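Local coordinates for protein anti-h(o) lectin I (Ulex europaeus, PDB 1FX5) that binds L-fucose as a dimeric, calcium- and manganese-containing legume lectin that recognises the H(O) blood-group determinant, at residues A[33-38]-A[224-229]; A[57-62]-A[206-211]; A[178-183]-A[197-202]. All blocks are in the same frame, centred on the assembly; numbering follows the deposited sequence.

Contact 1: residues A[33-38]-A[224-229]; sequences QLNKVG and ATHEVL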
loop_
_atom_site.group_PDB
_atom_site.type_symbol
_atom_site.label_atom_id
_atom_site.label_comp_id
_atom_site.label_asym_id
_atom_site.label_seq_id
_atom_site.Cartn_x
_atom_site.Cartn_y
_atom_site.Cartn_z
ATOM N N GLN A 33 3.732 3.011 -19.139
ATOM C CA GLN A 33 3.012 3.157 -20.401
ATOM C C GLN A 33 1.576 2.657 -20.240
ATOM O O GLN A 33 1.328 1.464 -20.088
ATOM C CB GLN A 33 3.737 2.382 -21.509
ATOM C CG GLN A 33 3.207 2.685 -22.898
ATOM C CD GLN A 33 3.919 1.916 -23.979
ATOM O OE1 GLN A 33 4.669 2.488 -24.756
ATOM N NE2 GLN A 33 3.674 0.614 -24.050
ATOM N N LEU A 34 0.623 3.570 -20.308
ATOM C CA LEU A 34 -0.772 3.203 -20.146
ATOM C C LEU A 34 -1.418 2.381 -21.269
ATOM O O LEU A 34 -2.353 1.623 -21.030
ATOM C CB LEU A 34 -1.600 4.472 -19.849
ATOM C CG LEU A 34 -1.114 5.323 -18.656
ATOM C CD1 LEU A 34 -1.935 6.620 -18.530
ATOM C CD2 LEU A 34 -1.159 4.501 -17.359
ATOM N N ASN A 35 -0.941 2.542 -22.494
ATOM C CA ASN A 35 -1.504 1.801 -23.613
ATOM C C ASN A 35 -0.430 1.643 -24.658
ATOM O O ASN A 35 0.530 2.413 -24.676
ATOM C CB ASN A 35 -2.698 2.560 -24.232
ATOM C CG ASN A 35 -2.280 3.833 -24.990
ATOM O OD1 ASN A 35 -2.161 3.822 -26.214
ATOM N ND2 ASN A 35 -2.086 4.935 -24.267
ATOM N N LYS A 36 -0.548 0.620 -25.492
ATOM C CA LYS A 36 0.446 0.438 -26.520
ATOM C C LYS A 36 -0.178 0.744 -27.873
ATOM O O LYS A 36 -1.406 0.883 -27.984
ATOM C CB LYS A 36 1.102 -0.941 -26.452
ATOM C CG LYS A 36 0.184 -2.104 -26.408
ATOM C CD LYS A 36 1.002 -3.383 -26.279
ATOM C CE LYS A 36 2.007 -3.284 -25.137
ATOM N NZ LYS A 36 2.692 -4.589 -24.868
ATOM N N VAL A 37 0.684 1.021 -28.850
ATOM C CA VAL A 37 0.266 1.338 -30.211
ATOM C C VAL A 37 0.811 0.235 -31.116
ATOM O O VAL A 37 1.671 -0.558 -30.704
ATOM C CB VAL A 37 0.800 2.717 -30.642
ATOM C CG1 VAL A 37 0.174 3.820 -29.779
ATOM C CG2 VAL A 37 2.311 2.756 -30.500
ATOM N N GLY A 38 0.315 0.186 -32.342
ATOM C CA GLY A 38 0.749 -0.825 -33.293
ATOM C C GLY A 38 -0.483 -1.326 -34.032
ATOM O O GLY A 38 -1.612 -1.130 -33.557
ATOM N N ALA A 224 -1.945 6.979 -30.407
ATOM C CA ALA A 224 -1.010 7.753 -29.604
ATOM C C ALA A 224 -0.799 6.980 -28.298
ATOM O O ALA A 224 -1.682 6.222 -27.864
ATOM C CB ALA A 224 -1.567 9.134 -29.314
ATOM N N THR A 225 0.398 7.077 -27.735
ATOM C CA THR A 225 0.701 6.396 -26.488
ATOM C C THR A 225 0.708 7.492 -25.383
ATOM O O THR A 225 1.049 8.645 -25.653
ATOM C CB THR A 225 2.033 5.613 -26.590
ATOM O OG1 THR A 225 2.289 4.944 -25.340
ATOM C CG2 THR A 225 3.184 6.551 -26.931
ATOM N N HIS A 226 0.258 7.147 -24.174
ATOM C CA HIS A 226 0.195 8.089 -23.050
ATOM C C HIS A 226 1.090 7.515 -21.967
ATOM O O HIS A 226 0.846 6.399 -21.503
ATOM C CB HIS A 226 -1.269 8.222 -22.591
ATOM C CG HIS A 226 -2.199 8.635 -23.692
ATOM N ND1 HIS A 226 -2.793 7.727 -24.544
ATOM C CD2 HIS A 226 -2.558 9.862 -24.139
ATOM C CE1 HIS A 226 -3.471 8.377 -25.477
ATOM N NE2 HIS A 226 -3.346 9.675 -25.255
ATOM N N GLU A 227 2.068 8.310 -21.525
ATOM C CA GLU A 227 3.039 7.899 -20.509
ATOM C C GLU A 227 3.234 8.747 -19.249
ATOM O O GLU A 227 3.326 9.968 -19.314
ATOM C CB GLU A 227 4.367 7.718 -21.235
ATOM C CG GLU A 227 4.242 6.634 -22.288
ATOM C CD GLU A 227 5.266 6.715 -23.381
ATOM O OE1 GLU A 227 6.011 5.749 -23.553
ATOM O OE2 GLU A 227 5.308 7.717 -24.111
ATOM N N VAL A 228 3.340 8.071 -18.110
ATOM C CA VAL A 228 3.521 8.734 -16.829
ATOM C C VAL A 228 4.957 8.553 -16.376
ATOM O O VAL A 228 5.479 7.427 -16.395
ATOM C CB VAL A 228 2.543 8.164 -15.757
ATOM C CG1 VAL A 228 2.776 8.836 -14.409
ATOM C CG2 VAL A 228 1.082 8.378 -16.199
ATOM N N LEU A 229 5.575 9.654 -15.940
ATOM C CA LEU A 229 6.961 9.655 -15.480
ATOM C C LEU A 229 7.207 9.411 -13.983
ATOM O O LEU A 229 8.242 8.861 -13.596
ATOM C CB LEU A 229 7.625 10.972 -15.892
ATOM C CG LEU A 229 7.806 11.239 -17.383
ATOM C CD1 LEU A 229 8.039 12.709 -17.583
ATOM C CD2 LEU A 229 8.960 10.428 -17.951
#
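Gln-33 and Glu-227 stand as an antiparallel non-hydrogen-bonded pair, their side chains on the same face of the sheet, side by side and pointing the same way. CG of Gln-33 is anti to the backbone N (chi1 -169°), which sets Gln-33 CG 3.5 Å from Thr-225 OG1; the chain, extended beyond CG, crosses the threonine side chain at about a right angle. That hydroxyl is itself anti to its own backbone N (chi1 -179°) and reaches across to residues 33-38, where Thr-225 OG1 donates to the backbone O of Asn-35 at 3.2 Å. A main-chain acceptor is thus satisfied by a side chain just where the regular pairing of strand 32-33 has ended. One backbone bond precedes it, from Leu-34 N to His-226 O at 3.1 Å.

Leu-34 lays CB and CG against the carbonyl oxygen of His-226, and its CD1 meets CG2 of Val-228 at 4.2 Å. The side-chain amide of Asn-35 comes to the edge of the His-226 imidazole, the two planes turned 44° apart. Further on, the methyl CG1 of Val-37 rests on the peptide between Ala-224 and Thr-225, 3.6 Å from Ala-224 O.

Most of these residues are buried. The contact belongs to the antiparallel beta sandwich of the legume lectin fold, where it holds the loop after strand 32-33 to strand 224-236. Strand 64-78 runs along the other edge of 224-229, with Met-76 against His-226 and both Phe-75 and Glu-77 against Glu-227, while Phe-214 and Thr-218 of strand 209-219 pack on Leu-34 and Asn-35. The loop is therefore laid beside the start of strand 224-236 and over strand 209-219.

Contact 2: residues A[57-62]-A[206-211]; sequences IWNCNT and LPEWVS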
loop_
_atom_site.group_PDB
_atom_site.type_symbol
_atom_site.label_atom_id
_atom_site.label_comp_id
_atom_site.label_asym_id
_atom_site.label_seq_id
_atom_site.Cartn_x
_atom_site.Cartn_y
_atom_site.Cartn_z
ATOM N N ILE A 57 -11.322 5.776 1.759
ATOM C CA ILE A 57 -11.722 7.136 1.424
ATOM C C ILE A 57 -12.707 7.786 2.394
ATOM O O ILE A 57 -12.693 9.002 2.585
ATOM C CB ILE A 57 -12.130 7.249 -0.062
ATOM C CG1 ILE A 57 -11.959 8.689 -0.552
ATOM C CG2 ILE A 57 -13.554 6.833 -0.256
ATOM C CD1 ILE A 57 -10.520 9.137 -0.671
ATOM N N TRP A 58 -13.625 7.012 2.940
ATOM C CA TRP A 58 -14.556 7.586 3.893
ATOM C C TRP A 58 -14.869 6.506 4.913
ATOM O O TRP A 58 -14.665 5.316 4.650
ATOM C CB TRP A 58 -15.779 8.274 3.270
ATOM C CG TRP A 58 -16.727 7.403 2.563
ATOM C CD1 TRP A 58 -16.677 7.033 1.258
ATOM C CD2 TRP A 58 -17.930 6.846 3.096
ATOM N NE1 TRP A 58 -17.779 6.289 0.937
ATOM C CE2 TRP A 58 -18.563 6.158 2.040
ATOM C CE3 TRP A 58 -18.534 6.874 4.353
ATOM C CZ2 TRP A 58 -19.786 5.498 2.211
ATOM C CZ3 TRP A 58 -19.746 6.224 4.519
ATOM C CH2 TRP A 58 -20.360 5.542 3.450
ATOM N N ASN A 59 -15.270 6.936 6.102
ATOM C CA ASN A 59 -15.585 6.032 7.205
ATOM C C ASN A 59 -17.048 6.021 7.650
ATOM O O ASN A 59 -17.500 6.982 8.264
ATOM C CB ASN A 59 -14.699 6.459 8.373
ATOM C CG ASN A 59 -14.682 5.452 9.496
ATOM O OD1 ASN A 59 -15.632 4.682 9.681
ATOM N ND2 ASN A 59 -13.606 5.461 10.267
ATOM N N CYS A 60 -17.762 4.917 7.444
ATOM C CA CYS A 60 -19.172 4.870 7.855
ATOM C C CYS A 60 -19.417 4.938 9.371
ATOM O O CYS A 60 -20.481 5.371 9.813
ATOM C CB CYS A 60 -19.892 3.642 7.275
ATOM S SG CYS A 60 -21.719 3.819 7.159
ATOM N N ASN A 61 -18.432 4.540 10.168
ATOM C CA ASN A 61 -18.592 4.576 11.622
ATOM C C ASN A 61 -18.535 5.995 12.182
ATOM O O ASN A 61 -19.335 6.349 13.048
ATOM C CB ASN A 61 -17.540 3.698 12.326
ATOM C CG ASN A 61 -17.764 2.202 12.092
ATOM O OD1 ASN A 61 -18.778 1.785 11.507
ATOM N ND2 ASN A 61 -16.817 1.387 12.547
ATOM N N THR A 62 -17.604 6.812 11.693
ATOM C CA THR A 62 -17.491 8.177 12.186
ATOM C C THR A 62 -18.089 9.243 11.274
ATOM O O THR A 62 -18.200 10.399 11.664
ATOM C CB THR A 62 -16.042 8.537 12.459
ATOM O OG1 THR A 62 -15.326 8.606 11.219
ATOM C CG2 THR A 62 -15.398 7.475 13.334
ATOM N N LEU A 206 -19.013 7.083 -3.977
ATOM C CA LEU A 206 -18.049 5.978 -3.857
ATOM C C LEU A 206 -18.199 5.055 -2.633
ATOM O O LEU A 206 -18.812 5.418 -1.627
ATOM C CB LEU A 206 -16.622 6.563 -3.812
ATOM C CG LEU A 206 -16.107 7.478 -4.942
ATOM C CD1 LEU A 206 -14.780 8.179 -4.546
ATOM C CD2 LEU A 206 -15.922 6.653 -6.182
ATOM N N PRO A 207 -17.693 3.814 -2.733
ATOM C CA PRO A 207 -17.786 2.910 -1.567
ATOM C C PRO A 207 -16.713 3.384 -0.537
ATOM O O PRO A 207 -15.901 4.273 -0.856
ATOM C CB PRO A 207 -17.446 1.545 -2.168
ATOM C CG PRO A 207 -16.569 1.886 -3.358
ATOM C CD PRO A 207 -17.197 3.121 -3.935
ATOM N N GLU A 208 -16.686 2.838 0.678
ATOM C CA GLU A 208 -15.681 3.274 1.662
ATOM C C GLU A 208 -14.219 3.044 1.269
ATOM O O GLU A 208 -13.329 3.788 1.717
ATOM C CB GLU A 208 -15.903 2.602 2.999
ATOM C CG GLU A 208 -17.132 3.039 3.710
ATOM C CD GLU A 208 -17.350 2.190 4.931
ATOM O OE1 GLU A 208 -16.622 2.391 5.938
ATOM O OE2 GLU A 208 -18.208 1.285 4.843
ATOM N N TRP A 209 -13.965 1.965 0.528
ATOM C CA TRP A 209 -12.610 1.622 0.073
ATOM C C TRP A 209 -12.567 1.638 -1.453
ATOM O O TRP A 209 -13.378 0.949 -2.111
ATOM C CB TRP A 209 -12.193 0.223 0.564
ATOM C CG TRP A 209 -12.013 0.098 2.050
ATOM C CD1 TRP A 209 -12.995 -0.102 2.980
ATOM C CD2 TRP A 209 -10.767 0.125 2.778
ATOM N NE1 TRP A 209 -12.443 -0.204 4.240
ATOM C CE2 TRP A 209 -11.079 -0.073 4.146
ATOM C CE3 TRP A 209 -9.424 0.297 2.412
ATOM C CZ2 TRP A 209 -10.092 -0.108 5.149
ATOM C CZ3 TRP A 209 -8.446 0.267 3.406
ATOM C CH2 TRP A 209 -8.787 0.064 4.758
ATOM N N VAL A 210 -11.617 2.392 -2.012
ATOM C CA VAL A 210 -11.463 2.496 -3.471
ATOM C C VAL A 210 -10.008 2.345 -3.892
ATOM O O VAL A 210 -9.104 2.475 -3.068
ATOM C CB VAL A 210 -11.940 3.895 -4.025
ATOM C CG1 VAL A 210 -13.410 4.128 -3.741
ATOM C CG2 VAL A 210 -11.105 5.028 -3.424
ATOM N N SER A 211 -9.777 2.049 -5.166
ATOM C CA SER A 211 -8.407 1.912 -5.673
ATOM C C SER A 211 -8.122 3.238 -6.403
ATOM O O SER A 211 -9.067 3.948 -6.740
ATOM C CB SER A 211 -8.329 0.765 -6.681
ATOM O OG SER A 211 -9.142 1.020 -7.812
#
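The indole of Trp-58 has the aliphatic part of Glu-208 on one face and the backbone carbonyl of Leu-206 at its edge. Glu-208 CG sits over the six-membered ring, 3.8 Å from the centroid and 8° off the normal, a CH-pi contact in which the glutamate chain crosses the indole at about a right angle. The first torsion of Trp-58 (chi1 67°) puts CG between the backbone N and the carbonyl carbon; the ring comes to lie by 206-208, and NE1 donates to Leu-206 O at 2.9 Å. The oxygen lies close to the indole plane, although the N-H arrives from above the plane of the carbonyl.

Past the ring, the carboxylate of Glu-208 reaches the next turn: Cys-60 N donates to Glu-208 OE1 at 3.2 Å, almost straight at 174°, meeting the oxygen from above the carboxylate plane. In that turn Asn-59 OD1 accepts from Asn-61 N, forming an Asx turn. Main-chain pairing is slight by comparison. Ile-57 N donates to Glu-208 O at 2.8 Å, and Trp-58 N makes a weak bond to the same Glu-208 O, while CB of Ile-57 meets Val-210 CG2 at 4.2 Å.

This is the frayed end of an antiparallel pairing between strands 44-59 and 209-219 in the legume-lectin beta sandwich, where side chains take over from regular backbone bonding, away from the sugar and metal sites.

Contact 3: residues A[178-183]-A[197-202]; sequences SKTLTA and TSIVDL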
loop_
_atom_site.group_PDB
_atom_site.type_symbol
_atom_site.label_atom_id
_atom_site.label_comp_id
_atom_site.label_asym_id
_atom_site.label_seq_id
_atom_site.Cartn_x
_atom_site.Cartn_y
_atom_site.Cartn_z
ATOM N N SER A 178 -14.760 21.389 2.307
ATOM C CA SER A 178 -15.663 22.094 1.399
ATOM C C SER A 178 -16.142 21.192 0.264
ATOM O O SER A 178 -16.951 21.629 -0.541
ATOM C CB SER A 178 -15.002 23.321 0.809
ATOM O OG SER A 178 -13.930 22.902 0.008
ATOM N N LYS A 179 -15.659 19.943 0.219
ATOM C CA LYS A 179 -16.031 18.966 -0.828
ATOM C C LYS A 179 -15.620 19.403 -2.249
ATOM O O LYS A 179 -16.249 18.998 -3.236
ATOM C CB LYS A 179 -17.536 18.664 -0.772
ATOM C CG LYS A 179 -17.882 17.808 0.424
ATOM C CD LYS A 179 -19.363 17.585 0.588
ATOM C CE LYS A 179 -20.010 18.716 1.354
ATOM N NZ LYS A 179 -21.434 18.365 1.613
ATOM N N THR A 180 -14.536 20.185 -2.332
ATOM C CA THR A 180 -14.000 20.705 -3.599
ATOM C C THR A 180 -12.946 19.807 -4.259
ATOM O O THR A 180 -12.018 19.348 -3.595
ATOM C CB THR A 180 -13.372 22.124 -3.381
ATOM O OG1 THR A 180 -14.368 23.026 -2.873
ATOM C CG2 THR A 180 -12.858 22.689 -4.671
ATOM N N LEU A 181 -13.134 19.510 -5.539
ATOM C CA LEU A 181 -12.202 18.677 -6.308
ATOM C C LEU A 181 -11.625 19.602 -7.409
ATOM O O LEU A 181 -12.372 20.108 -8.250
ATOM C CB LEU A 181 -12.934 17.478 -6.935
ATOM C CG LEU A 181 -12.096 16.516 -7.777
ATOM C CD1 LEU A 181 -11.000 15.874 -6.901
ATOM C CD2 LEU A 181 -12.998 15.434 -8.344
ATOM N N THR A 182 -10.329 19.904 -7.339
ATOM C CA THR A 182 -9.669 20.772 -8.330
ATOM C C THR A 182 -8.520 20.035 -8.993
ATOM O O THR A 182 -7.770 19.309 -8.318
ATOM C CB THR A 182 -9.071 22.051 -7.680
ATOM O OG1 THR A 182 -10.107 22.763 -7.016
ATOM C CG2 THR A 182 -8.488 22.992 -8.738
ATOM N N ALA A 183 -8.389 20.218 -10.304
ATOM C CA ALA A 183 -7.328 19.582 -11.077
ATOM C C ALA A 183 -6.703 20.667 -11.941
ATOM O O ALA A 183 -7.432 21.480 -12.529
ATOM C CB ALA A 183 -7.904 18.484 -11.977
ATOM N N THR A 197 -12.644 22.684 -11.799
ATOM C CA THR A 197 -13.084 22.402 -10.438
ATOM C C THR A 197 -14.533 22.020 -10.335
ATOM O O THR A 197 -15.344 22.418 -11.179
ATOM C CB THR A 197 -12.980 23.716 -9.590
ATOM O OG1 THR A 197 -11.639 24.200 -9.593
ATOM C CG2 THR A 197 -13.381 23.496 -8.182
ATOM N N SER A 198 -14.859 21.285 -9.275
ATOM C CA SER A 198 -16.222 20.864 -9.006
ATOM C C SER A 198 -16.429 20.531 -7.526
ATOM O O SER A 198 -15.465 20.274 -6.788
ATOM C CB SER A 198 -16.699 19.719 -9.873
ATOM O OG SER A 198 -18.130 19.775 -9.896
ATOM N N ILE A 199 -17.689 20.574 -7.086
ATOM C CA ILE A 199 -18.038 20.281 -5.703
ATOM C C ILE A 199 -18.907 19.037 -5.748
ATOM O O ILE A 199 -20.010 19.054 -6.302
ATOM C CB ILE A 199 -18.727 21.492 -5.038
ATOM C CG1 ILE A 199 -17.788 22.702 -5.169
ATOM C CG2 ILE A 199 -19.045 21.180 -3.572
ATOM C CD1 ILE A 199 -18.143 23.928 -4.390
ATOM N N VAL A 200 -18.362 17.941 -5.218
ATOM C CA VAL A 200 -19.055 16.669 -5.202
ATOM C C VAL A 200 -18.799 15.899 -3.895
ATOM O O VAL A 200 -17.669 15.816 -3.402
ATOM C CB VAL A 200 -18.669 15.848 -6.490
ATOM C CG1 VAL A 200 -17.184 15.884 -6.716
ATOM C CG2 VAL A 200 -19.110 14.391 -6.383
ATOM N N ASP A 201 -19.879 15.395 -3.322
ATOM C CA ASP A 201 -19.850 14.640 -2.077
ATOM C C ASP A 201 -19.473 13.181 -2.345
ATOM O O ASP A 201 -20.333 12.347 -2.655
ATOM C CB ASP A 201 -21.227 14.734 -1.413
ATOM C CG ASP A 201 -21.256 14.149 -0.011
ATOM O OD1 ASP A 201 -22.326 14.247 0.633
ATOM O OD2 ASP A 201 -20.235 13.585 0.451
ATOM N N LEU A 202 -18.209 12.860 -2.109
ATOM C CA LEU A 202 -17.716 11.514 -2.325
ATOM C C LEU A 202 -18.413 10.397 -1.538
ATOM O O LEU A 202 -18.505 9.277 -2.038
ATOM C CB LEU A 202 -16.216 11.495 -2.108
ATOM C CG LEU A 202 -15.277 11.494 -3.316
ATOM C CD1 LEU A 202 -15.790 12.257 -4.542
ATOM C CD2 LEU A 202 -13.925 11.998 -2.849
#
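The aliphatic part of Lys-179 crosses the side chain of Asp-201 at a slant, with CD of Lys-179 4.0 Å from Asp-201 CB. A bend at chi3 (-85°) sets the direction of CE, and the ammonium ends 4.3 Å from the carboxylate, Lys-179 NZ to Asp-201 OD1, so the attraction of opposite charges is probably modest and no salt bridge forms. The backbone O of Lys-179 is used as well, accepting from Val-200 N at 3.1 Å, while CG2 of Ile-199 packs against the same oxygen.

Leu-181 makes its contact chiefly through the main chain. It pairs with Ser-198 as an antiparallel hydrogen-bonded pair, Leu-181 N to Ser-198 O at 2.8 Å and nearly straight, with Ser-198 N returning a bond to Leu-181 O. Both side chains lie on one face, where Leu-181 packs on Tyr-174 and Val-122. The segments belong to the beta hairpin of strands 180-187 and 192-199 in the legume-lectin fold, with strand 168-175 on the other edge of 180-187; Lys-179 and Thr-180 form a G1 beta bulge opposite Glu-175 at the turn between those two strands.

On the other face stand Thr-180, Thr-182, Thr-197 and Ile-199. Thr-197, paired with Thr-182, shares a weak hydrogen bond with it, OG1 to OG1 at 3.3 Å, and its CG2, anti to the backbone N, also reaches diagonally to Thr-180 CG2 at 3.6 Å. Thr-180 OG1 turns instead to its own segment and donates to Ser-178 OG, which is also bonded to Glu-175.

From the N terminus, residues 33-38 come first and are closed by 224-229, the widest of the three loops; contact 1 thereby joins the loop after strand 32-33 to strand 224-236. Residues 57-62 follow and are met by 206-211 in contact 2, which ties the ends of strands 44-59 and 209-219 together and falls wholly within the span of contact 1. Contact 3, the short closure of 178-183 on 197-202, joins the hairpin strands 180-187 and 192-199 and lies within both, so the contacts nest without crossing. Contacts 2 and 3 touch where Trp-58 packs near Leu-202, whereas contact 1 lies across the chain's centre from both, its centre about 31 Å from that of contact 2.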